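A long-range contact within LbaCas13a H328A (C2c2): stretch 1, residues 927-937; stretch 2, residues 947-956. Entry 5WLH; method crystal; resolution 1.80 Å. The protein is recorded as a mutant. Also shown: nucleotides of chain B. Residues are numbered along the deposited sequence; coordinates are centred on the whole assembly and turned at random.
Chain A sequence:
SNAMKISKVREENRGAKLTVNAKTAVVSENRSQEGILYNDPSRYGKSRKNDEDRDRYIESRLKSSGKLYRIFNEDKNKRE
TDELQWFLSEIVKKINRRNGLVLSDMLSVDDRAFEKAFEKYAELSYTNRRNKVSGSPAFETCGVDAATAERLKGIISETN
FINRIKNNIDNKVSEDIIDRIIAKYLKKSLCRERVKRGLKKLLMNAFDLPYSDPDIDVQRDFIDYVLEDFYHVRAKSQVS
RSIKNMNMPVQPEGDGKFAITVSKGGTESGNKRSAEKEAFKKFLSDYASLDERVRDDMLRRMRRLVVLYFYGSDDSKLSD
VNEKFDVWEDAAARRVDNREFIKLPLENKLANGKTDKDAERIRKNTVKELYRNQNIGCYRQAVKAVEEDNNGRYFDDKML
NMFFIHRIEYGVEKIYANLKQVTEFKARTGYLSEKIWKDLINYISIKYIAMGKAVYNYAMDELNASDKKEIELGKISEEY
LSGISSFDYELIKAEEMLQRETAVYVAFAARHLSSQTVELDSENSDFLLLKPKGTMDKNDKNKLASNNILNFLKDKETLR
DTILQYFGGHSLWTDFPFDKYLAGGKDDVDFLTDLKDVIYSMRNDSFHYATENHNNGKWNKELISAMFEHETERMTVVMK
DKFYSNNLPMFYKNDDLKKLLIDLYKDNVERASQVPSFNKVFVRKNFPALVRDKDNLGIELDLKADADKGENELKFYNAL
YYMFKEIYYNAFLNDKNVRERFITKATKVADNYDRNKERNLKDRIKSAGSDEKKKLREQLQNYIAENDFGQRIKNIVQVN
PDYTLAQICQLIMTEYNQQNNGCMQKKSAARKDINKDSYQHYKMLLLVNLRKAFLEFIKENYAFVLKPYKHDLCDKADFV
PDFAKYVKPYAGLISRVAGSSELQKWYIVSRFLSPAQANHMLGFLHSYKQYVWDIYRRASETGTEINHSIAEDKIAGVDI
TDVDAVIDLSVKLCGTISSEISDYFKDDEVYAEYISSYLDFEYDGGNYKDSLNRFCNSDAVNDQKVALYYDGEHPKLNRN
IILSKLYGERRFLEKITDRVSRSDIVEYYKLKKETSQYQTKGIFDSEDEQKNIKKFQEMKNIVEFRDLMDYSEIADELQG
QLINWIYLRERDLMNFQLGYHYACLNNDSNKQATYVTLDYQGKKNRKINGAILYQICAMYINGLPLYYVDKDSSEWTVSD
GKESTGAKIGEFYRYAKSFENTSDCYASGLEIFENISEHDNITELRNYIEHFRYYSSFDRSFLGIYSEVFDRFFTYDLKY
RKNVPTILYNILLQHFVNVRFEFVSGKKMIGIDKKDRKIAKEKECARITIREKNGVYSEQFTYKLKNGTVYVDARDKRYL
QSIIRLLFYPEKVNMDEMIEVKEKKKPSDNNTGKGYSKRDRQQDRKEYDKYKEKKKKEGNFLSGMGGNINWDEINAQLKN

Stretch 1 (927-937) SYKQYVWDIYR
Stretch 2 (947-956) NHSIAEDKIA

Residues 927–937 form an unbroken helical segment, with phi near -60° and psi between -37° and -50°, and i to i+4 hydrogen bonds such as Val-932 N to Tyr-928 O at 3.0 Å and Tyr-936 N to Val-932 O at 3.1 Å. Stretch 2 is mostly loop. Asn-947 is extended (-70/126), His-948 (-86/45) and Ser-949 (-59/-30) turn the chain, and Ile-950 and Ala-951 extend it again (-107/112, -81/157). Glu-952 (-78/-24) and Asp-953 (-117/-2) make a second bend before the short strand 954–955, and Ala-956 takes positive phi (52/36). The backbones come nearest at Val-932 and Glu-952, whose CA atoms lie 6.0 Å apart. The contact buries 536 Å², both sides summed.

Tyr-928, Val-932 and Tyr-936, spaced four apart and so on one side of the helix, direct their CA-to-CB bonds toward the loop. Tyr-936 (chi1 -80°, m; chi2 -59°) is the most heavily covered residue. Its hydroxyl donates a very short hydrogen bond, OH to Ile-950 O at 2.4 Å; tyrosine suits this place because its long ring carries a donor to a backbone carbonyl. The His-948 ring (chi1 m, chi2 -92°) lies nearly parallel to that of Tyr-936, planes at 18° and centroids 4.5 Å apart, but slid so that they barely overlap. Glu-952 packs its aliphatic part here too, CG 3.4 Å from Tyr-936 CD2.

Val-932 (chi1 t) fits where the backbones are closest: its compact branches place CG2 3.9 Å from Ile-950 CG2 and CG1 3.6 Å from Ala-951 O. Tyr-928 (chi1 t, chi2 81°) reaches farther, setting CZ 3.8 Å from Ile-955 CD1 and OH 3.3 Å from Ile-950 CG2. Ile-950 (chi1 m, chi2 133°) and Ile-955 (chi1 t, chi2 p) both point toward the helix, giving buried apolar surface for these contacts, whereas Ala-951, pointing away, offers its carbonyl.

Glu-952 (m, t, chi3 61°) begins sideways, but its end comes nearer the helix, bringing OE1 to 3.7 Å from Trp-933 CD1. Two waters complete the join. Water 1 donates to Lys-929 O and Glu-952 O, both at 2.8 Å; water 2 donates to Trp-933 O at 2.8 Å and weakly to Glu-952 OE1 at 3.3 Å.

Other helix residues serve the nucleotide: Gln-930 OE1 accepts from A25 N6 at 2.8 Å, and Tyr-931 OH donates to A25 O2' at 2.6 Å.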

ATOM      1  N   SER A 927      -7.219  -2.741 -11.422  1.00 21.22           N
ATOM      2  CA  SER A 927      -5.845  -2.276 -11.291  1.00 21.60           C
ATOM      3  C   SER A 927      -4.874  -3.368 -11.710  1.00 19.47           C
ATOM      4  O   SER A 927      -3.867  -3.097 -12.376  1.00 18.82           O
ATOM      5  CB  SER A 927      -5.579  -1.828  -9.848  1.00 19.34           C
ATOM      6  OG  SER A 927      -6.313  -0.647  -9.551  1.00 22.60           O
ATOM      7  N   TYR A 928      -5.173  -4.614 -11.338  1.00 17.18           N
ATOM      8  CA  TYR A 928      -4.364  -5.740 -11.794  1.00 18.51           C
ATOM      9  C   TYR A 928      -4.324  -5.806 -13.318  1.00 17.73           C
ATOM     10  O   TYR A 928      -3.251  -5.939 -13.924  1.00 17.72           O
ATOM     11  CB  TYR A 928      -4.933  -7.038 -11.211  1.00 16.04           C
ATOM     12  CG  TYR A 928      -4.316  -8.270 -11.823  1.00 18.08           C
ATOM     13  CD1 TYR A 928      -3.086  -8.732 -11.373  1.00 19.02           C
ATOM     14  CD2 TYR A 928      -4.949  -8.966 -12.837  1.00 21.48           C
ATOM     15  CE1 TYR A 928      -2.498  -9.821 -11.929  1.00 20.45           C
ATOM     16  CE2 TYR A 928      -4.364 -10.094 -13.403  1.00 25.22           C
ATOM     17  CZ  TYR A 928      -3.140 -10.517 -12.922  1.00 24.80           C
ATOM     18  OH  TYR A 928      -2.510 -11.620 -13.432  1.00 26.44           O
ATOM     19  N   LYS A 929      -5.495  -5.746 -13.956  1.00 18.12           N
ATOM     20  CA  LYS A 929      -5.534  -5.933 -15.403  1.00 23.00           C
ATOM     21  C   LYS A 929      -4.756  -4.831 -16.116  1.00 22.50           C
ATOM     22  O   LYS A 929      -4.003  -5.100 -17.061  1.00 20.61           O
ATOM     23  CB  LYS A 929      -6.979  -5.967 -15.882  1.00 20.29           C
ATOM     24  CG  LYS A 929      -7.116  -6.275 -17.380  1.00 24.42           C
ATOM     25  CD  LYS A 929      -8.584  -6.303 -17.794  1.00 27.69           C
ATOM     26  CE  LYS A 929      -8.721  -6.711 -19.266  1.00 32.11           C
ATOM     27  NZ  LYS A 929     -10.105  -7.135 -19.606  1.00 34.79           N
ATOM     28  N   GLN A 930      -4.903  -3.593 -15.651  1.00 17.70           N
ATOM     29  CA  GLN A 930      -4.211  -2.473 -16.274  1.00 19.76           C
ATOM     30  C   GLN A 930      -2.713  -2.571 -16.069  1.00 19.73           C
ATOM     31  O   GLN A 930      -1.943  -2.232 -16.969  1.00 19.35           O
ATOM     32  CB  GLN A 930      -4.720  -1.151 -15.707  1.00 19.77           C
ATOM     33  CG  GLN A 930      -4.408   0.043 -16.612  1.00 21.73           C
ATOM     34  CD  GLN A 930      -3.032   0.618 -16.408  1.00 25.61           C
ATOM     35  OE1 GLN A 930      -2.428   0.453 -15.340  1.00 24.81           O
ATOM     36  NE2 GLN A 930      -2.535   1.355 -17.421  1.00 21.69           N
ATOM     37  N   TYR A 931      -2.285  -2.978 -14.867  1.00 19.41           N
ATOM     38  CA  TYR A 931      -0.858  -3.109 -14.585  1.00 19.36           C
ATOM     39  C   TYR A 931      -0.228  -4.155 -15.498  1.00 18.85           C
ATOM     40  O   TYR A 931       0.797  -3.908 -16.142  1.00 18.54           O
ATOM     41  CB  TYR A 931      -0.683  -3.466 -13.101  1.00 19.05           C
ATOM     42  CG  TYR A 931       0.706  -3.418 -12.501  1.00 18.00           C
ATOM     43  CD1 TYR A 931       1.794  -2.858 -13.173  1.00 15.21           C
ATOM     44  CD2 TYR A 931       0.916  -3.933 -11.227  1.00 17.64           C
ATOM     45  CE1 TYR A 931       3.062  -2.837 -12.583  1.00 21.09           C
ATOM     46  CE2 TYR A 931       2.148  -3.906 -10.644  1.00 19.85           C
ATOM     47  CZ  TYR A 931       3.219  -3.373 -11.317  1.00 24.23           C
ATOM     48  OH  TYR A 931       4.442  -3.388 -10.686  1.00 19.00           O
ATOM     49  N   VAL A 932      -0.866  -5.313 -15.617  1.00 16.17           N
ATOM     50  CA  VAL A 932      -0.319  -6.352 -16.482  1.00 18.55           C
ATOM     51  C   VAL A 932      -0.251  -5.851 -17.920  1.00 19.36           C
ATOM     52  O   VAL A 932       0.746  -6.058 -18.617  1.00 18.79           O
ATOM     53  CB  VAL A 932      -1.159  -7.636 -16.353  1.00 21.17           C
ATOM     54  CG1 VAL A 932      -0.778  -8.647 -17.429  1.00 19.24           C
ATOM     55  CG2 VAL A 932      -1.001  -8.249 -14.936  1.00 21.22           C
ATOM     56  N   TRP A 933      -1.308  -5.183 -18.385  1.00 17.57           N
ATOM     57  CA  TRP A 933      -1.285  -4.627 -19.736  1.00 22.36           C
ATOM     58  C   TRP A 933      -0.130  -3.646 -19.897  1.00 19.70           C
ATOM     59  O   TRP A 933       0.584  -3.665 -20.909  1.00 22.48           O
ATOM     60  CB  TRP A 933      -2.629  -3.951 -20.023  1.00 17.55           C
ATOM     61  CG  TRP A 933      -2.697  -3.066 -21.263  1.00 23.85           C
ATOM     62  CD1 TRP A 933      -3.064  -3.449 -22.535  1.00 29.61           C
ATOM     63  CD2 TRP A 933      -2.434  -1.663 -21.328  1.00 23.90           C
ATOM     64  NE1 TRP A 933      -3.032  -2.362 -23.384  1.00 22.03           N
ATOM     65  CE2 TRP A 933      -2.634  -1.259 -22.673  1.00 25.11           C
ATOM     66  CE3 TRP A 933      -2.033  -0.707 -20.391  1.00 24.15           C
ATOM     67  CZ2 TRP A 933      -2.462   0.059 -23.088  1.00 25.27           C
ATOM     68  CZ3 TRP A 933      -1.851   0.599 -20.807  1.00 28.29           C
ATOM     69  CH2 TRP A 933      -2.070   0.972 -22.150  1.00 26.94           C
ATOM     70  N   ASP A 934       0.078  -2.794 -18.895  1.00 20.41           N
ATOM     71  CA  ASP A 934       1.096  -1.758 -19.008  1.00 22.79           C
ATOM     72  C   ASP A 934       2.498  -2.357 -19.029  1.00 21.94           C
ATOM     73  O   ASP A 934       3.386  -1.864 -19.736  1.00 21.19           O
ATOM     74  CB  ASP A 934       0.940  -0.768 -17.853  1.00 22.54           C
ATOM     75  CG  ASP A 934       1.803   0.459 -18.032  1.00 23.02           C
ATOM     76  OD1 ASP A 934       1.532   1.234 -18.975  1.00 26.79           O
ATOM     77  OD2 ASP A 934       2.748   0.648 -17.238  1.00 22.76           O
ATOM     78  N   ILE A 935       2.714  -3.422 -18.258  1.00 20.88           N
ATOM     79  CA  ILE A 935       4.013  -4.091 -18.258  1.00 18.02           C
ATOM     80  C   ILE A 935       4.305  -4.686 -19.626  1.00 16.31           C
ATOM     81  O   ILE A 935       5.409  -4.538 -20.164  1.00 20.01           O
ATOM     82  CB  ILE A 935       4.065  -5.183 -17.185  1.00 15.58           C
ATOM     83  CG1 ILE A 935       3.887  -4.583 -15.780  1.00 18.55           C
ATOM     84  CG2 ILE A 935       5.415  -5.926 -17.292  1.00 16.91           C
ATOM     85  CD1 ILE A 935       3.392  -5.611 -14.763  1.00 18.75           C
ATOM     86  N   TYR A 936       3.337  -5.418 -20.178  1.00 17.92           N
ATOM     87  CA  TYR A 936       3.560  -6.017 -21.483  1.00 20.78           C
ATOM     88  C   TYR A 936       3.755  -4.937 -22.535  1.00 21.72           C
ATOM     89  O   TYR A 936       4.563  -5.093 -23.456  1.00 20.63           O
ATOM     90  CB  TYR A 936       2.392  -6.925 -21.831  1.00 21.37           C
ATOM     91  CG  TYR A 936       2.504  -8.272 -21.145  1.00 24.22           C
ATOM     92  CD1 TYR A 936       3.608  -9.093 -21.356  1.00 31.90           C
ATOM     93  CD2 TYR A 936       1.527  -8.708 -20.267  1.00 20.57           C
ATOM     94  CE1 TYR A 936       3.720 -10.316 -20.721  1.00 31.99           C
ATOM     95  CE2 TYR A 936       1.631  -9.941 -19.631  1.00 23.61           C
ATOM     96  CZ  TYR A 936       2.724 -10.730 -19.860  1.00 30.74           C
ATOM     97  OH  TYR A 936       2.830 -11.948 -19.234  1.00 28.60           O
ATOM     98  N   ARG A 937       3.012  -3.837 -22.411  1.00 23.37           N
ATOM     99  CA  ARG A 937       3.173  -2.715 -23.329  1.00 21.71           C
ATOM    100  C   ARG A 937       4.607  -2.201 -23.309  1.00 21.13           C
ATOM    101  O   ARG A 937       5.220  -1.983 -24.361  1.00 22.18           O
ATOM    102  CB  ARG A 937       2.202  -1.601 -22.940  1.00 21.90           C
ATOM    103  CG  ARG A 937       2.269  -0.361 -23.804  1.00 22.12           C
ATOM    104  CD  ARG A 937       1.348   0.725 -23.217  1.00 21.38           C
ATOM    105  NE  ARG A 937       1.837   1.269 -21.951  1.00 21.62           N
ATOM    106  CZ  ARG A 937       2.853   2.119 -21.827  1.00 23.60           C
ATOM    107  NH1 ARG A 937       3.518   2.538 -22.901  1.00 27.72           N
ATOM    108  NH2 ARG A 937       3.221   2.542 -20.623  1.00 24.68           N
ATOM    109  N   ASN A 947       8.178 -13.885 -20.840  1.00 36.48           N
ATOM    110  CA  ASN A 947       7.347 -15.067 -20.722  1.00 43.79           C
ATOM    111  C   ASN A 947       5.972 -14.649 -20.226  1.00 49.27           C
ATOM    112  O   ASN A 947       5.849 -13.953 -19.211  1.00 55.70           O
ATOM    113  CB  ASN A 947       7.995 -16.075 -19.774  1.00 45.96           C
ATOM    114  CG  ASN A 947       7.129 -17.299 -19.542  1.00 51.01           C
ATOM    115  OD1 ASN A 947       6.656 -17.535 -18.429  1.00 52.82           O
ATOM    116  ND2 ASN A 947       6.919 -18.087 -20.593  1.00 50.41           N
ATOM    117  N   HIS A 948       4.939 -15.052 -20.958  1.00 45.87           N
ATOM    118  CA  HIS A 948       3.562 -14.711 -20.615  1.00 49.80           C
ATOM    119  C   HIS A 948       2.953 -15.694 -19.621  1.00 55.04           C
ATOM    120  O   HIS A 948       1.807 -16.127 -19.780  1.00 56.71           O
ATOM    121  CB  HIS A 948       2.730 -14.617 -21.888  1.00 49.99           C
ATOM    122  CG  HIS A 948       3.206 -13.562 -22.841  1.00 55.21           C
ATOM    123  ND1 HIS A 948       2.716 -12.272 -22.835  1.00 53.75           N
ATOM    124  CD2 HIS A 948       4.135 -13.603 -23.826  1.00 57.90           C
ATOM    125  CE1 HIS A 948       3.319 -11.567 -23.776  1.00 51.03           C
ATOM    126  NE2 HIS A 948       4.186 -12.352 -24.392  1.00 55.60           N
ATOM    127  N   SER A 949       3.710 -16.054 -18.578  1.00 55.33           N
ATOM    128  CA  SER A 949       3.162 -16.870 -17.496  1.00 60.39           C
ATOM    129  C   SER A 949       1.968 -16.191 -16.845  1.00 56.75           C
ATOM    130  O   SER A 949       1.061 -16.865 -16.340  1.00 58.00           O
ATOM    131  CB  SER A 949       4.237 -17.147 -16.443  1.00 61.83           C
ATOM    132  OG  SER A 949       4.457 -16.012 -15.613  1.00 62.70           O
ATOM    133  N   ILE A 950       1.961 -14.865 -16.838  1.00 43.14           N
ATOM    134  CA  ILE A 950       0.852 -14.079 -16.329  1.00 38.08           C
ATOM    135  C   ILE A 950       0.146 -13.488 -17.547  1.00 41.02           C
ATOM    136  O   ILE A 950       0.717 -12.665 -18.270  1.00 41.27           O
ATOM    137  CB  ILE A 950       1.345 -13.011 -15.344  1.00 39.24           C
ATOM    138  CG1 ILE A 950       1.718 -13.682 -14.011  1.00 41.51           C
ATOM    139  CG2 ILE A 950       0.292 -11.942 -15.117  1.00 42.21           C
ATOM    140  CD1 ILE A 950       3.045 -13.256 -13.417  1.00 37.60           C
ATOM    141  N   ALA A 951      -1.080 -13.937 -17.804  1.00 38.89           N
ATOM    142  CA  ALA A 951      -1.806 -13.508 -18.988  1.00 36.20           C
ATOM    143  C   ALA A 951      -2.446 -12.137 -18.774  1.00 35.99           C
ATOM    144  O   ALA A 951      -2.716 -11.713 -17.647  1.00 29.85           O
ATOM    145  CB  ALA A 951      -2.882 -14.526 -19.353  1.00 40.00           C
ATOM    146  N   GLU A 952      -2.704 -11.444 -19.887  1.00 39.11           N
ATOM    147  CA  GLU A 952      -3.428 -10.179 -19.814  1.00 37.15           C
ATOM    148  C   GLU A 952      -4.931 -10.366 -19.643  1.00 32.44           C
ATOM    149  O   GLU A 952      -5.600  -9.461 -19.127  1.00 34.28           O
ATOM    150  CB  GLU A 952      -3.172  -9.332 -21.071  1.00 36.91           C
ATOM    151  CG  GLU A 952      -1.775  -8.753 -21.165  1.00 41.26           C
ATOM    152  CD  GLU A 952      -1.514  -8.051 -22.489  1.00 47.27           C
ATOM    153  OE1 GLU A 952      -2.222  -7.070 -22.786  1.00 47.97           O
ATOM    154  OE2 GLU A 952      -0.609  -8.492 -23.234  1.00 55.48           O
ATOM    155  N   ASP A 953      -5.476 -11.513 -20.055  1.00 26.47           N
ATOM    156  CA  ASP A 953      -6.910 -11.686 -20.179  1.00 25.56           C
ATOM    157  C   ASP A 953      -7.481 -12.748 -19.251  1.00 24.71           C
ATOM    158  O   ASP A 953      -8.692 -12.960 -19.248  1.00 27.59           O
ATOM    159  CB  ASP A 953      -7.265 -12.028 -21.630  1.00 31.59           C
ATOM    160  CG  ASP A 953      -6.499 -13.247 -22.153  1.00 34.87           C
ATOM    161  OD1 ASP A 953      -5.586 -13.743 -21.454  1.00 30.22           O
ATOM    162  OD2 ASP A 953      -6.810 -13.712 -23.273  1.00 37.48           O
ATOM    163  N   LYS A 954      -6.651 -13.419 -18.472  1.00 24.47           N
ATOM    164  CA  LYS A 954      -7.119 -14.488 -17.605  1.00 26.84           C
ATOM    165  C   LYS A 954      -6.404 -14.412 -16.269  1.00 29.09           C
ATOM    166  O   LYS A 954      -5.294 -13.889 -16.167  1.00 34.32           O
ATOM    167  CB  LYS A 954      -6.883 -15.866 -18.226  1.00 26.90           C
ATOM    168  CG  LYS A 954      -7.767 -16.130 -19.433  1.00 30.28           C
ATOM    169  CD  LYS A 954      -7.310 -17.373 -20.181  1.00 32.28           C
ATOM    170  CE  LYS A 954      -8.447 -18.367 -20.316  1.00 41.09           C
ATOM    171  NZ  LYS A 954      -9.353 -17.991 -21.430  1.00 43.60           N
ATOM    172  N   ILE A 955      -7.058 -14.953 -15.250  1.00 25.55           N
ATOM    173  CA  ILE A 955      -6.497 -15.060 -13.913  1.00 27.48           C
ATOM    174  C   ILE A 955      -6.899 -16.421 -13.371  1.00 35.32           C
ATOM    175  O   ILE A 955      -8.074 -16.798 -13.445  1.00 32.18           O
ATOM    176  CB  ILE A 955      -6.979 -13.913 -12.998  1.00 29.53           C
ATOM    177  CG1 ILE A 955      -6.412 -14.060 -11.583  1.00 37.95           C
ATOM    178  CG2 ILE A 955      -8.503 -13.799 -12.975  1.00 30.49           C
ATOM    179  CD1 ILE A 955      -5.050 -13.433 -11.427  1.00 41.26           C
ATOM    180  N   ALA A 956      -5.922 -17.180 -12.879  1.00 43.37           N
ATOM    181  CA  ALA A 956      -6.195 -18.490 -12.290  1.00 44.49           C
ATOM    182  C   ALA A 956      -7.025 -19.356 -13.237  1.00 46.20           C
ATOM    183  O   ALA A 956      -7.922 -20.092 -12.815  1.00 47.04           O
ATOM    184  CB  ALA A 956      -6.889 -18.338 -10.934  1.00 44.97           C
TER
ATOM    185  P     A B  25       9.049   3.092 -11.236  1.00 25.78           P
ATOM    186  OP1   A B  25       9.241   2.848 -12.696  1.00 28.47           O
ATOM    187  OP2   A B  25       9.278   4.445 -10.679  1.00 24.24           O
ATOM    188  O5'   A B  25       7.567   2.649 -10.887  1.00 24.81           O
ATOM    189  C5'   A B  25       7.109   2.576  -9.544  1.00 28.67           C
ATOM    190  C4'   A B  25       6.310   1.321  -9.318  1.00 24.50           C
ATOM    191  O4'   A B  25       5.015   1.431  -9.971  1.00 23.02           O
ATOM    192  C3'   A B  25       6.951   0.037  -9.853  1.00 21.33           C
ATOM    193  O3'   A B  25       6.677  -1.020  -8.942  1.00 21.76           O
ATOM    194  C2'   A B  25       6.164  -0.239 -11.124  1.00 19.32           C
ATOM    195  O2'   A B  25       6.142  -1.600 -11.509  1.00 20.07           O
ATOM    196  C1'   A B  25       4.784   0.252 -10.719  1.00 20.70           C
ATOM    197  N9    A B  25       3.903   0.518 -11.849  1.00 24.20           N
ATOM    198  C8    A B  25       4.259   0.948 -13.104  1.00 28.09           C
ATOM    199  N7    A B  25       3.243   1.033 -13.930  1.00 29.24           N
ATOM    200  C5    A B  25       2.164   0.623 -13.161  1.00 24.84           C
ATOM    201  C6    A B  25       0.802   0.491 -13.455  1.00 28.28           C
ATOM    202  N6    A B  25       0.299   0.777 -14.658  1.00 26.84           N
ATOM    203  N1    A B  25      -0.016   0.042 -12.482  1.00 27.90           N
ATOM    204  C2    A B  25       0.492  -0.245 -11.279  1.00 20.01           C
ATOM    205  N3    A B  25       1.766  -0.161 -10.889  1.00 19.14           N
ATOM    206  C4    A B  25       2.551   0.286 -11.885  1.00 20.79           C
HETATM  207  O   HOH W   1      -4.147  -7.093 -18.967  1.00 25.05           O
HETATM  208  O   HOH W   2       0.034  -4.726 -23.458  1.00 27.77           O